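Local coordinates for L protein (CAS virus, PDB 5MV0), which probably acts, through this N-terminal domain, as the cap-snatching endonuclease that takes capped primers from host mRNA for viral transcription, at residues 26-31 and 42-47; 66-71 and 83-88; 96-101 and 135-140; 105-110 and 142-147. All blocks are in the same frame, centred on the assembly; numbering follows the deposited sequence. Where two conformers were deposited one is given.

Four contacts run from the helical part of the domain into its mixed sheet. Interaction 1 comes first along the chain and holds the loop after helix 4-20 to helix 34-57. Interaction 2 follows, joining the start of helix 68-73 to the loop that enters strand 89-93; both touch a second subunit. Interactions 3 and 4 interleave in sequence, since they lie on the same two parallel strands, 98-106 and 137-145, with centres about 24 Å apart. Interaction 2 packs on interaction 3, centres about 14 Å apart, through L68 on F138 and P87 beside V101. R45 links interactions 1 and 4 by touching T106. Helices and sheet thus pack as one cap-snatching domain.

Interaction 1 (26-31 and 42-47); sequences KQSSIV and IRLRAT
R43 NH2 reaches across to S28 and has two partners: S40 OG, in the preceding turn of helix 34-57, and, weakly, S28 OG, which lies 2.5 Å from R43 NH2. That second bond is bent, with an N-H...O angle of 122°, and unusually short, and R43 has two conformers, so its detail is doubtful. The arginine chain, bent at chi2 and chi3, turns the guanidinium so that Q27 O lies over one of its faces, 3.1 Å from R43 CZ. A water that bonds S29 OG (2.8 Å) also takes a weak bond from R43 NE.

At Q27, T47 completes the contact. Its OG1, anti to the carbonyl carbon (chi1 -60°), donates to R43 O at 3.0 Å, while T47 CG2 meets Q27 OE1 at 3.2 Å. In the conformer described, that amide oxygen is buried with no modelled partner. L44 CD1 also packs 3.9 Å from S28 OG, near L18 of helix 4-20. S28 O bonds K36 of a second subunit. The arrangement is one of a connecting loop tied to a helix by a long arginine, within the helical part of an arenavirus cap-snatching domain.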
loop_
_atom_site.group_PDB
_atom_site.type_symbol
_atom_site.label_atom_id
_atom_site.label_comp_id
_atom_site.label_asym_id
_atom_site.label_seq_id
_atom_site.Cartn_x
_atom_site.Cartn_y
_atom_site.Cartn_z
ATOM N N LYS B 26 0.898 0.389 -8.693
ATOM C CA LYS B 26 1.377 0.826 -10.007
ATOM C C LYS B 26 0.262 0.876 -11.039
ATOM O O LYS B 26 0.426 1.507 -12.085
ATOM C CB LYS B 26 2.506 -0.079 -10.500
ATOM C CG LYS B 26 2.209 -1.571 -10.463
ATOM C CD LYS B 26 3.451 -2.373 -10.857
ATOM C CE LYS B 26 3.242 -3.868 -10.645
ATOM N NZ LYS B 26 3.143 -4.204 -9.184
ATOM N N GLN B 27 -0.873 0.250 -10.759
ATOM C CA GLN B 27 -2.009 0.207 -11.661
ATOM C C GLN B 27 -3.126 1.150 -11.247
ATOM O O GLN B 27 -4.194 1.139 -11.863
ATOM C CB GLN B 27 -2.560 -1.213 -11.736
ATOM C CG GLN B 27 -1.660 -2.195 -12.431
ATOM C CD GLN B 27 -2.359 -3.507 -12.623
ATOM O OE1 GLN B 27 -2.511 -4.282 -11.673
ATOM N NE2 GLN B 27 -2.825 -3.761 -13.847
ATOM N N SER B 28 -2.917 1.961 -10.219
ATOM C CA SER B 28 -4.014 2.753 -9.697
ATOM C C SER B 28 -3.604 4.211 -9.603
ATOM O O SER B 28 -2.511 4.611 -10.018
ATOM C CB SER B 28 -4.480 2.209 -8.342
ATOM O OG SER B 28 -5.838 2.567 -8.115
ATOM N N SER B 29 -4.510 5.015 -9.057
ATOM C CA SER B 29 -4.302 6.450 -9.004
ATOM C C SER B 29 -5.261 7.035 -7.991
ATOM O O SER B 29 -6.362 6.519 -7.772
ATOM C CB SER B 29 -4.522 7.117 -10.368
ATOM O OG SER B 29 -5.809 6.811 -10.889
ATOM N N ILE B 30 -4.829 8.126 -7.384
ATOM C CA ILE B 30 -5.616 8.823 -6.392
ATOM C C ILE B 30 -5.591 10.300 -6.771
ATOM O O ILE B 30 -4.528 10.930 -6.768
ATOM C CB ILE B 30 -5.089 8.576 -4.969
ATOM C CG1 ILE B 30 -5.974 9.272 -3.961
ATOM C CG2 ILE B 30 -3.629 8.952 -4.814
ATOM C CD1 ILE B 30 -7.087 8.408 -3.612
ATOM N N VAL B 31 -6.749 10.843 -7.142
ATOM C CA VAL B 31 -6.858 12.229 -7.575
ATOM C C VAL B 31 -8.014 12.875 -6.822
ATOM O O VAL B 31 -8.825 12.196 -6.189
ATOM C CB VAL B 31 -7.050 12.345 -9.102
ATOM C CG1 VAL B 31 -5.859 11.749 -9.810
ATOM C CG2 VAL B 31 -8.352 11.646 -9.543
ATOM N N ILE B 42 -13.500 2.056 -9.717
ATOM C CA ILE B 42 -14.115 0.978 -10.490
ATOM C C ILE B 42 -13.051 0.121 -11.162
ATOM O O ILE B 42 -13.133 -1.117 -11.151
ATOM C CB ILE B 42 -15.113 1.572 -11.501
ATOM C CG1 ILE B 42 -16.300 2.168 -10.744
ATOM C CG2 ILE B 42 -15.539 0.519 -12.557
ATOM C CD1 ILE B 42 -17.132 3.165 -11.573
ATOM N N ARG B 43 -12.105 0.820 -11.717
ATOM C CA ARG B 43 -10.932 -0.040 -12.309
ATOM C C ARG B 43 -10.125 -0.907 -11.222
ATOM O O ARG B 43 -9.826 -2.104 -11.343
ATOM C CB ARG B 43 -9.942 0.863 -13.046
ATOM C CG ARG B 43 -8.792 0.084 -13.688
ATOM C CD ARG B 43 -7.472 0.818 -13.526
ATOM N NE ARG B 43 -7.523 1.595 -12.303
ATOM C CZ ARG B 43 -7.178 1.146 -11.105
ATOM N NH1 ARG B 43 -6.697 -0.103 -10.952
ATOM N NH2 ARG B 43 -7.312 1.964 -10.074
ATOM N N LEU B 44 -10.001 -0.267 -10.064
ATOM C CA LEU B 44 -9.314 -0.987 -8.990
ATOM C C LEU B 44 -10.105 -2.215 -8.550
ATOM O O LEU B 44 -9.533 -3.282 -8.289
ATOM C CB LEU B 44 -9.079 -0.042 -7.814
ATOM C CG LEU B 44 -8.271 -0.584 -6.622
ATOM C CD1 LEU B 44 -6.869 -1.011 -7.068
ATOM C CD2 LEU B 44 -8.225 0.444 -5.469
ATOM N N ARG B 45 -11.424 -2.086 -8.462
ATOM C CA ARG B 45 -12.252 -3.243 -8.130
ATOM C C ARG B 45 -11.989 -4.406 -9.089
ATOM O O ARG B 45 -11.786 -5.555 -8.660
ATOM C CB ARG B 45 -13.714 -2.811 -8.152
ATOM C CG ARG B 45 -14.741 -3.894 -8.023
ATOM C CD ARG B 45 -16.116 -3.232 -7.878
ATOM N NE ARG B 45 -17.178 -4.220 -7.787
ATOM C CZ ARG B 45 -17.806 -4.734 -8.839
ATOM N NH1 ARG B 45 -17.481 -4.347 -10.070
ATOM N NH2 ARG B 45 -18.753 -5.639 -8.661
ATOM N N ALA B 46 -11.964 -4.116 -10.394
ATOM C CA ALA B 46 -11.696 -5.150 -11.390
ATOM C C ALA B 46 -10.268 -5.671 -11.284
ATOM O O ALA B 46 -10.029 -6.871 -11.467
ATOM C CB ALA B 46 -11.964 -4.607 -12.798
ATOM N N THR B 47 -9.304 -4.784 -11.001
ATOM C CA THR B 47 -7.901 -5.202 -10.918
ATOM C C THR B 47 -7.651 -6.094 -9.703
ATOM O O THR B 47 -6.833 -7.022 -9.766
ATOM C CB THR B 47 -6.981 -3.975 -10.869
ATOM O OG1 THR B 47 -7.154 -3.196 -12.056
ATOM C CG2 THR B 47 -5.546 -4.396 -10.803
HETATM O O HOH W 1 -6.485 4.354 -11.979
#

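Interaction 2 (66-71 and 83-88); sequences ISLNMV and QHIVPD. With PO4 (phosphate ion), chain F.
A capping box opens helix 68-73, and its first turn rests on the loop of residues 83-88: L68 N, in that turn, donates to I85 O at 2.8 Å. S67 is the N-cap residue: S67 OG accepts from M70 N at 3.3 Å, and S67 N returns a weak bond to M70 SD. The same I85 O also receives a CA-H...O contact from S67 CA (3.1 Å), so one carbonyl serves both the cap and the residue after it.

L68 and I85 lie side by side and point the same way, with L68 CD2 3.9 Å from I85 CD1. P87 CD and V86 CG1 both approach I66 O. This loop leads directly into strand 89-93, and the P87-D88 pair is consistent with the PD element of the PDDEXK clan to which the family belongs.

A phosphate ion, probably from the crystallisation liquor, sits at the helix start. S67 OG donates to its O3 and N69 ND2 to its O4 (2.8 Å). H84 ND1 donates to phosphate O2 (2.8 Å), which lies at the ring edge in the plane of the imidazole. One water joins N69 N, Q83 O, I85 N and phosphate O2. S119 OG of a second subunit binds the phosphate too.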
loop_
_atom_site.group_PDB
_atom_site.type_symbol
_atom_site.label_atom_id
_atom_site.label_comp_id
_atom_site.label_asym_id
_atom_site.label_seq_id
_atom_site.Cartn_x
_atom_site.Cartn_y
_atom_site.Cartn_z
ATOM N N ILE B 66 1.504 -7.220 -21.686
ATOM C CA ILE B 66 2.034 -7.861 -22.877
ATOM C C ILE B 66 0.910 -8.619 -23.578
ATOM O O ILE B 66 -0.070 -9.063 -22.956
ATOM C CB ILE B 66 3.224 -8.788 -22.563
ATOM C CG1 ILE B 66 2.788 -9.980 -21.712
ATOM C CG2 ILE B 66 4.359 -8.003 -21.886
ATOM C CD1 ILE B 66 3.890 -10.999 -21.534
ATOM N N SER B 67 1.048 -8.765 -24.887
ATOM C CA SER B 67 0.016 -9.382 -25.694
ATOM C C SER B 67 0.207 -10.896 -25.741
ATOM O O SER B 67 1.230 -11.438 -25.326
ATOM C CB SER B 67 0.050 -8.812 -27.112
ATOM O OG SER B 67 1.280 -9.140 -27.714
ATOM N N LEU B 68 -0.793 -11.577 -26.294
ATOM C CA LEU B 68 -0.650 -13.006 -26.549
ATOM C C LEU B 68 0.564 -13.293 -27.423
ATOM O O LEU B 68 1.343 -14.210 -27.137
ATOM C CB LEU B 68 -1.922 -13.534 -27.204
ATOM C CG LEU B 68 -1.878 -14.987 -27.655
ATOM C CD1 LEU B 68 -1.731 -15.862 -26.446
ATOM C CD2 LEU B 68 -3.160 -15.297 -28.415
ATOM N N ASN B 69 0.753 -12.506 -28.487
ATOM C CA ASN B 69 1.902 -12.713 -29.362
ATOM C C ASN B 69 3.213 -12.651 -28.583
ATOM O O ASN B 69 4.129 -13.445 -28.831
ATOM C CB ASN B 69 1.891 -11.685 -30.495
ATOM C CG ASN B 69 0.987 -12.097 -31.653
ATOM O OD1 ASN B 69 0.940 -13.266 -32.029
ATOM N ND2 ASN B 69 0.263 -11.140 -32.215
ATOM N N MET B 70 3.310 -11.734 -27.613
ATOM C CA MET B 70 4.527 -11.621 -26.810
ATOM C C MET B 70 4.663 -12.775 -25.833
ATOM O O MET B 70 5.782 -13.202 -25.526
ATOM C CB MET B 70 4.540 -10.300 -26.042
ATOM C CG MET B 70 4.542 -9.082 -26.930
ATOM S SD MET B 70 4.284 -7.574 -25.963
ATOM C CE MET B 70 3.711 -6.474 -27.235
ATOM N N VAL B 71 3.544 -13.266 -25.302
ATOM C CA VAL B 71 3.604 -14.449 -24.458
ATOM C C VAL B 71 4.165 -15.622 -25.249
ATOM O O VAL B 71 5.064 -16.335 -24.790
ATOM C CB VAL B 71 2.216 -14.767 -23.879
ATOM C CG1 VAL B 71 2.241 -16.114 -23.140
ATOM C CG2 VAL B 71 1.783 -13.645 -22.937
ATOM N N GLN B 83 -4.123 -12.893 -33.477
ATOM C CA GLN B 83 -4.922 -11.727 -33.142
ATOM C C GLN B 83 -4.345 -11.050 -31.900
ATOM O O GLN B 83 -3.670 -11.676 -31.075
ATOM C CB GLN B 83 -6.374 -12.128 -32.902
ATOM C CG GLN B 83 -6.554 -13.209 -31.840
ATOM C CD GLN B 83 -6.525 -14.624 -32.419
ATOM O OE1 GLN B 83 -5.694 -14.946 -33.267
ATOM N NE2 GLN B 83 -7.443 -15.469 -31.959
ATOM N N HIS B 84 -4.597 -9.755 -31.786
ATOM C CA HIS B 84 -4.130 -9.004 -30.631
ATOM C C HIS B 84 -5.047 -9.285 -29.451
ATOM O O HIS B 84 -6.251 -9.027 -29.517
ATOM C CB HIS B 84 -4.079 -7.511 -30.920
ATOM C CG HIS B 84 -3.755 -6.697 -29.709
ATOM N ND1 HIS B 84 -2.497 -6.685 -29.143
ATOM C CD2 HIS B 84 -4.536 -5.931 -28.912
ATOM C CE1 HIS B 84 -2.509 -5.912 -28.071
ATOM N NE2 HIS B 84 -3.735 -5.447 -27.906
ATOM N N ILE B 85 -4.468 -9.833 -28.387
ATOM C CA ILE B 85 -5.151 -10.128 -27.134
ATOM C C ILE B 85 -4.211 -9.712 -26.011
ATOM O O ILE B 85 -3.001 -9.940 -26.099
ATOM C CB ILE B 85 -5.502 -11.629 -27.005
ATOM C CG1 ILE B 85 -6.472 -12.078 -28.108
ATOM C CG2 ILE B 85 -6.088 -11.935 -25.632
ATOM C CD1 ILE B 85 -6.649 -13.594 -28.151
ATOM N N VAL B 86 -4.756 -9.121 -24.961
ATOM C CA VAL B 86 -4.020 -8.869 -23.726
ATOM C C VAL B 86 -4.706 -9.630 -22.606
ATOM O O VAL B 86 -5.743 -9.198 -22.089
ATOM C CB VAL B 86 -3.927 -7.366 -23.419
ATOM C CG1 VAL B 86 -3.247 -7.144 -22.073
ATOM C CG2 VAL B 86 -3.176 -6.652 -24.532
ATOM N N PRO B 87 -4.172 -10.775 -22.198
ATOM C CA PRO B 87 -4.808 -11.549 -21.130
ATOM C C PRO B 87 -4.593 -10.888 -19.775
ATOM O O PRO B 87 -3.640 -10.137 -19.557
ATOM C CB PRO B 87 -4.093 -12.897 -21.196
ATOM C CG PRO B 87 -2.702 -12.525 -21.655
ATOM C CD PRO B 87 -2.898 -11.378 -22.639
ATOM N N ASP B 88 -5.503 -11.190 -18.851
ATOM C CA ASP B 88 -5.355 -10.671 -17.493
ATOM C C ASP B 88 -4.175 -11.312 -16.775
ATOM O O ASP B 88 -3.526 -10.675 -15.937
ATOM C CB ASP B 88 -6.637 -10.913 -16.706
ATOM C CG ASP B 88 -7.786 -10.093 -17.211
ATOM O OD1 ASP B 88 -7.534 -8.959 -17.682
ATOM O OD2 ASP B 88 -8.931 -10.590 -17.146
HETATM P P PO4 F . 0.510 -7.683 -30.877
HETATM O O1 PO4 F . 0.034 -6.531 -31.722
HETATM O O2 PO4 F . -0.679 -8.475 -30.384
HETATM O O3 PO4 F . 1.380 -7.231 -29.739
HETATM O O4 PO4 F . 1.360 -8.576 -31.746
HETATM O O HOH W 2 -1.547 -10.724 -29.334
#

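Interaction 3 (96-101 and 135-140); sequences NMTIIV and GWLFNI
I99 and F138 are paired in two parallel strands, 98-106 and 137-145, which form a beta-alpha-beta unit with helices 110-122 and 127-133 in the crossover. The strand axes approach to 4.7 Å with 14° between their directions. The backbone bonds alternate as parallel pairing requires: L137 N to M97 O, I99 N to L137 O (2.8 Å), N139 N to I99 O and V101 N to N139 O.

The face carrying I99, V101, F138 and I140 is the tightly packed one. F138 CG is anti to the backbone N (chi1 -176°), and the ring leans toward the other strand: I99 CG2 lies 3.8 Å from F138 CD1 and V101 CG2 3.7 Å from F138 CZ. V101 CG2 also meets I140 CG1. Helix 127-133 covers F138 through V127 and L131, and V71 of helix 68-73 covers I99.

The opposite face is looser and includes the exposed L137. There T98 OG1 is 3.7 Å from L137 CB, while T98 CG2 meets N139 ND2 in one of the two conformers of N139. T98 OG1 also turns back to bond N96 O, above its carbonyl plane, next to a G1 beta bulge in which M97 and T98 face D93.

At the strand entrances, G135 ends helix 127-133 in a Schellman motif, and the W136 indole then lies against M97, whose CA stands over the face of the six-membered ring, 3.8 Å from its centroid in a CH-pi contact. The bent methionine chain crosses the indole, and its terminal methyl CE comes over the ring face, 3.6 Å from W136 NE1.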
loop_
_atom_site.group_PDB
_atom_site.type_symbol
_atom_site.label_atom_id
_atom_site.label_comp_id
_atom_site.label_asym_id
_atom_site.label_seq_id
_atom_site.Cartn_x
_atom_site.Cartn_y
_atom_site.Cartn_z
ATOM N N ASN B 96 6.722 -28.303 -18.431
ATOM C CA ASN B 96 5.558 -29.045 -18.888
ATOM C C ASN B 96 5.087 -28.631 -20.273
ATOM O O ASN B 96 4.026 -29.088 -20.704
ATOM C CB ASN B 96 4.407 -28.884 -17.890
ATOM C CG ASN B 96 4.657 -29.620 -16.588
ATOM O OD1 ASN B 96 5.316 -30.665 -16.564
ATOM N ND2 ASN B 96 4.123 -29.083 -15.496
ATOM N N MET B 97 5.842 -27.782 -20.972
ATOM C CA MET B 97 5.450 -27.264 -22.282
ATOM C C MET B 97 3.991 -26.817 -22.275
ATOM O O MET B 97 3.168 -27.263 -23.081
ATOM C CB MET B 97 5.689 -28.310 -23.365
ATOM C CG MET B 97 7.004 -29.035 -23.214
ATOM S SD MET B 97 8.227 -28.358 -24.324
ATOM C CE MET B 97 7.482 -28.799 -25.882
ATOM N N THR B 98 3.660 -25.948 -21.322
ATOM C CA THR B 98 2.286 -25.512 -21.115
ATOM C C THR B 98 2.249 -23.998 -20.963
ATOM O O THR B 98 3.090 -23.417 -20.265
ATOM C CB THR B 98 1.671 -26.180 -19.880
ATOM O OG1 THR B 98 1.700 -27.605 -20.038
ATOM C CG2 THR B 98 0.225 -25.733 -19.697
ATOM N N ILE B 99 1.295 -23.367 -21.642
ATOM C CA ILE B 99 0.977 -21.955 -21.464
ATOM C C ILE B 99 -0.422 -21.871 -20.874
ATOM O O ILE B 99 -1.334 -22.565 -21.336
ATOM C CB ILE B 99 1.052 -21.184 -22.793
ATOM C CG1 ILE B 99 2.497 -21.161 -23.307
ATOM C CG2 ILE B 99 0.486 -19.767 -22.626
ATOM C CD1 ILE B 99 2.615 -20.790 -24.781
ATOM N N ILE B 100 -0.588 -21.041 -19.845
ATOM C CA ILE B 100 -1.897 -20.746 -19.277
ATOM C C ILE B 100 -2.195 -19.269 -19.512
ATOM O O ILE B 100 -1.299 -18.424 -19.398
ATOM C CB ILE B 100 -1.941 -21.097 -17.777
ATOM C CG1 ILE B 100 -1.614 -22.584 -17.565
ATOM C CG2 ILE B 100 -3.293 -20.765 -17.188
ATOM C CD1 ILE B 100 -1.356 -22.958 -16.121
ATOM N N VAL B 101 -3.437 -18.958 -19.879
ATOM C CA VAL B 101 -3.904 -17.576 -19.937
ATOM C C VAL B 101 -5.211 -17.468 -19.167
ATOM O O VAL B 101 -6.034 -18.390 -19.156
ATOM C CB VAL B 101 -4.085 -17.052 -21.379
ATOM C CG1 VAL B 101 -2.744 -16.903 -22.087
ATOM C CG2 VAL B 101 -5.048 -17.949 -22.164
ATOM N N GLY B 135 3.142 -29.318 -30.036
ATOM C CA GLY B 135 3.381 -30.134 -28.861
ATOM C C GLY B 135 3.180 -29.428 -27.538
ATOM O O GLY B 135 3.500 -30.001 -26.492
ATOM N N TRP B 136 2.673 -28.199 -27.553
ATOM C CA TRP B 136 2.421 -27.429 -26.343
ATOM C C TRP B 136 0.961 -27.552 -25.922
ATOM O O TRP B 136 0.071 -27.816 -26.733
ATOM C CB TRP B 136 2.765 -25.950 -26.562
ATOM C CG TRP B 136 4.232 -25.643 -26.500
ATOM C CD1 TRP B 136 5.187 -25.972 -27.425
ATOM C CD2 TRP B 136 4.907 -24.924 -25.466
ATOM N NE1 TRP B 136 6.416 -25.512 -27.021
ATOM C CE2 TRP B 136 6.271 -24.860 -25.823
ATOM C CE3 TRP B 136 4.491 -24.323 -24.272
ATOM C CZ2 TRP B 136 7.217 -24.223 -25.031
ATOM C CZ3 TRP B 136 5.432 -23.697 -23.481
ATOM C CH2 TRP B 136 6.784 -23.654 -23.862
ATOM N N LEU B 137 0.724 -27.354 -24.631
ATOM C CA LEU B 137 -0.622 -27.161 -24.113
ATOM C C LEU B 137 -0.903 -25.665 -23.986
ATOM O O LEU B 137 -0.021 -24.882 -23.624
ATOM C CB LEU B 137 -0.798 -27.853 -22.757
ATOM C CG LEU B 137 -1.458 -29.238 -22.711
ATOM C CD1 LEU B 137 -0.967 -30.139 -23.829
ATOM C CD2 LEU B 137 -1.237 -29.901 -21.355
ATOM N N PHE B 138 -2.128 -25.272 -24.303
ATOM C CA PHE B 138 -2.561 -23.882 -24.205
ATOM C C PHE B 138 -3.895 -23.902 -23.469
ATOM O O PHE B 138 -4.931 -24.224 -24.052
ATOM C CB PHE B 138 -2.674 -23.235 -25.581
ATOM C CG PHE B 138 -3.023 -21.769 -25.536
ATOM C CD1 PHE B 138 -2.084 -20.831 -25.143
ATOM C CD2 PHE B 138 -4.287 -21.337 -25.889
ATOM C CE1 PHE B 138 -2.401 -19.481 -25.098
ATOM C CE2 PHE B 138 -4.610 -19.991 -25.854
ATOM C CZ PHE B 138 -3.659 -19.061 -25.457
ATOM N N ASN B 139 -3.872 -23.572 -22.183
ATOM C CA ASN B 139 -5.055 -23.663 -21.339
ATOM C C ASN B 139 -5.614 -22.263 -21.103
ATOM O O ASN B 139 -4.967 -21.416 -20.473
ATOM C CB ASN B 139 -4.721 -24.377 -20.032
ATOM C CG ASN B 139 -4.280 -25.820 -20.257
ATOM O OD1 ASN B 139 -4.565 -26.416 -21.302
ATOM N ND2 ASN B 139 -3.592 -26.389 -19.274
ATOM N N ILE B 140 -6.820 -22.027 -21.609
ATOM C CA ILE B 140 -7.501 -20.744 -21.481
ATOM C C ILE B 140 -8.456 -20.860 -20.306
ATOM O O ILE B 140 -9.441 -21.598 -20.371
ATOM C CB ILE B 140 -8.256 -20.370 -22.760
ATOM C CG1 ILE B 140 -7.314 -20.365 -23.956
ATOM C CG2 ILE B 140 -8.954 -19.012 -22.601
ATOM C CD1 ILE B 140 -8.037 -20.555 -25.283
#

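Interaction 4 (105-110 and 142-147); sequences STRSMP and VISETK
S105 and S144 are bridged neighbours on two parallel strands, their side chains on the same face, and their hydroxyls are hydrogen-bonded: S105 OG is 2.9 Å from S144 OG. The two reach one another from different first torsions. S144 OG is anti to its backbone N (chi1 -171°), whereas S105 OG stands between backbone N and carbonyl carbon (chi1 66°). Water also bonds S105 OG, and R107 CG, just past the end of strand 98-106, lies 3.7 Å from S144 OG.

The backbone of S105 binds the other strand on both sides of S144. S105 N donates to I143 O, and E145 N donates to S105 O at 3.1 Å. R107 N then bonds E145 O (2.9 Å), an oxygen that also receives T106 CA in a CA-H...O contact.

Beyond the last bridged pair, T106 with E145, T146 takes over. T146 CG2 packs 3.3 Å from S108 O, and T146 CA makes a CA-H...O contact of 3.4 Å with R107 O. Regular pairing has stopped here, but the chains stay close, with S108 CA and T146 CA 4.3 Å apart. R107 curls back, its NH1 donating to T106 O at 2.9 Å with that oxygen in the guanidinium plane.

E145 finds its salt-bridge partner in R149, and K147 NZ bonds T193. Helix 110-122 packs on S105 and S144 through K116 and I117. Helix 181-192 supplies E186 to S108 N, while T106 and E145 rest on H49 of helix 34-57, so the ends of strands 98-106 and 137-145 are flanked by three helices.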
loop_
_atom_site.group_PDB
_atom_site.type_symbol
_atom_site.label_atom_id
_atom_site.label_comp_id
_atom_site.label_asym_id
_atom_site.label_seq_id
_atom_site.Cartn_x
_atom_site.Cartn_y
_atom_site.Cartn_z
ATOM N N SER B 105 -13.311 -11.614 -14.780
ATOM C CA SER B 105 -14.257 -10.510 -14.765
ATOM C C SER B 105 -15.261 -10.750 -13.655
ATOM O O SER B 105 -15.385 -11.863 -13.127
ATOM C CB SER B 105 -14.977 -10.386 -16.108
ATOM O OG SER B 105 -15.795 -11.534 -16.295
ATOM N N THR B 106 -15.994 -9.696 -13.318
ATOM C CA THR B 106 -17.155 -9.804 -12.453
ATOM C C THR B 106 -18.386 -9.379 -13.229
ATOM O O THR B 106 -18.340 -8.421 -14.008
ATOM C CB THR B 106 -17.019 -8.949 -11.166
ATOM O OG1 THR B 106 -16.946 -7.555 -11.514
ATOM C CG2 THR B 106 -15.773 -9.349 -10.387
ATOM N N ARG B 107 -19.474 -10.118 -13.025
ATOM C CA ARG B 107 -20.783 -9.807 -13.584
ATOM C C ARG B 107 -21.787 -10.321 -12.571
ATOM O O ARG B 107 -21.669 -11.470 -12.133
ATOM C CB ARG B 107 -21.026 -10.467 -14.955
ATOM C CG ARG B 107 -20.171 -9.961 -16.136
ATOM C CD ARG B 107 -20.485 -8.498 -16.450
ATOM N NE ARG B 107 -19.858 -8.055 -17.699
ATOM C CZ ARG B 107 -18.584 -7.684 -17.802
ATOM N NH1 ARG B 107 -17.796 -7.719 -16.733
ATOM N NH2 ARG B 107 -18.099 -7.282 -18.972
ATOM N N SER B 108 -22.752 -9.485 -12.194
ATOM C CA SER B 108 -23.596 -9.838 -11.053
ATOM C C SER B 108 -24.569 -10.962 -11.400
ATOM O O SER B 108 -24.856 -11.821 -10.557
ATOM C CB SER B 108 -24.361 -8.612 -10.543
ATOM O OG SER B 108 -25.147 -8.034 -11.574
ATOM N N MET B 109 -25.072 -10.982 -12.631
ATOM C CA MET B 109 -26.109 -11.924 -13.057
ATOM C C MET B 109 -25.502 -13.097 -13.809
ATOM O O MET B 109 -24.674 -12.887 -14.711
ATOM C CB MET B 109 -27.132 -11.226 -13.952
ATOM C CG MET B 109 -27.962 -10.123 -13.288
ATOM S SD MET B 109 -29.086 -10.691 -11.980
ATOM C CE MET B 109 -28.059 -10.691 -10.510
ATOM N N PRO B 110 -25.916 -14.331 -13.501
ATOM C CA PRO B 110 -25.309 -15.495 -14.169
ATOM C C PRO B 110 -25.453 -15.486 -15.675
ATOM O O PRO B 110 -24.561 -15.997 -16.367
ATOM C CB PRO B 110 -26.043 -16.691 -13.535
ATOM C CG PRO B 110 -27.232 -16.111 -12.825
ATOM C CD PRO B 110 -26.835 -14.728 -12.421
ATOM N N VAL B 142 -11.154 -18.956 -18.084
ATOM C CA VAL B 142 -12.062 -17.821 -18.171
ATOM C C VAL B 142 -12.978 -17.882 -16.958
ATOM O O VAL B 142 -13.720 -18.856 -16.781
ATOM C CB VAL B 142 -12.861 -17.834 -19.487
ATOM C CG1 VAL B 142 -13.776 -16.617 -19.591
ATOM C CG2 VAL B 142 -11.904 -17.887 -20.667
ATOM N N ILE B 143 -12.910 -16.855 -16.116
ATOM C CA ILE B 143 -13.653 -16.793 -14.863
ATOM C C ILE B 143 -14.499 -15.530 -14.870
ATOM O O ILE B 143 -13.978 -14.432 -15.097
ATOM C CB ILE B 143 -12.704 -16.797 -13.650
ATOM C CG1 ILE B 143 -12.003 -18.143 -13.505
ATOM C CG2 ILE B 143 -13.435 -16.428 -12.344
ATOM C CD1 ILE B 143 -10.843 -18.073 -12.501
ATOM N N SER B 144 -15.797 -15.677 -14.616
ATOM C CA SER B 144 -16.678 -14.529 -14.437
ATOM C C SER B 144 -17.568 -14.787 -13.231
ATOM O O SER B 144 -18.388 -15.711 -13.250
ATOM C CB SER B 144 -17.522 -14.262 -15.686
ATOM O OG SER B 144 -18.214 -13.033 -15.563
ATOM N N GLU B 145 -17.428 -13.960 -12.199
ATOM C CA GLU B 145 -18.022 -14.227 -10.897
ATOM C C GLU B 145 -18.867 -13.053 -10.429
ATOM O O GLU B 145 -18.718 -11.923 -10.900
ATOM C CB GLU B 145 -16.926 -14.571 -9.879
ATOM C CG GLU B 145 -16.410 -15.961 -10.150
ATOM C CD GLU B 145 -15.180 -16.322 -9.369
ATOM O OE1 GLU B 145 -14.628 -15.447 -8.664
ATOM O OE2 GLU B 145 -14.760 -17.493 -9.483
ATOM N N THR B 146 -19.784 -13.324 -9.522
ATOM C CA THR B 146 -20.696 -12.316 -9.033
ATOM C C THR B 146 -20.069 -11.162 -8.332
ATOM O O THR B 146 -20.489 -10.083 -8.482
ATOM C CB THR B 146 -21.777 -12.881 -8.076
ATOM O OG1 THR B 146 -22.333 -14.051 -8.625
ATOM C CG2 THR B 146 -22.817 -11.990 -7.986
ATOM N N LYS B 147 -19.059 -11.454 -7.553
ATOM C CA LYS B 147 -18.351 -10.474 -6.744
ATOM C C LYS B 147 -16.857 -10.627 -6.976
ATOM O O LYS B 147 -16.385 -11.721 -7.296
ATOM C CB LYS B 147 -18.649 -10.652 -5.244
ATOM C CG LYS B 147 -20.061 -10.241 -4.827
ATOM C CD LYS B 147 -20.275 -10.483 -3.339
ATOM C CE LYS B 147 -21.756 -10.484 -2.964
ATOM N NZ LYS B 147 -22.408 -9.156 -3.081
HETATM O O HOH W 3 -14.311 -13.186 -17.760
#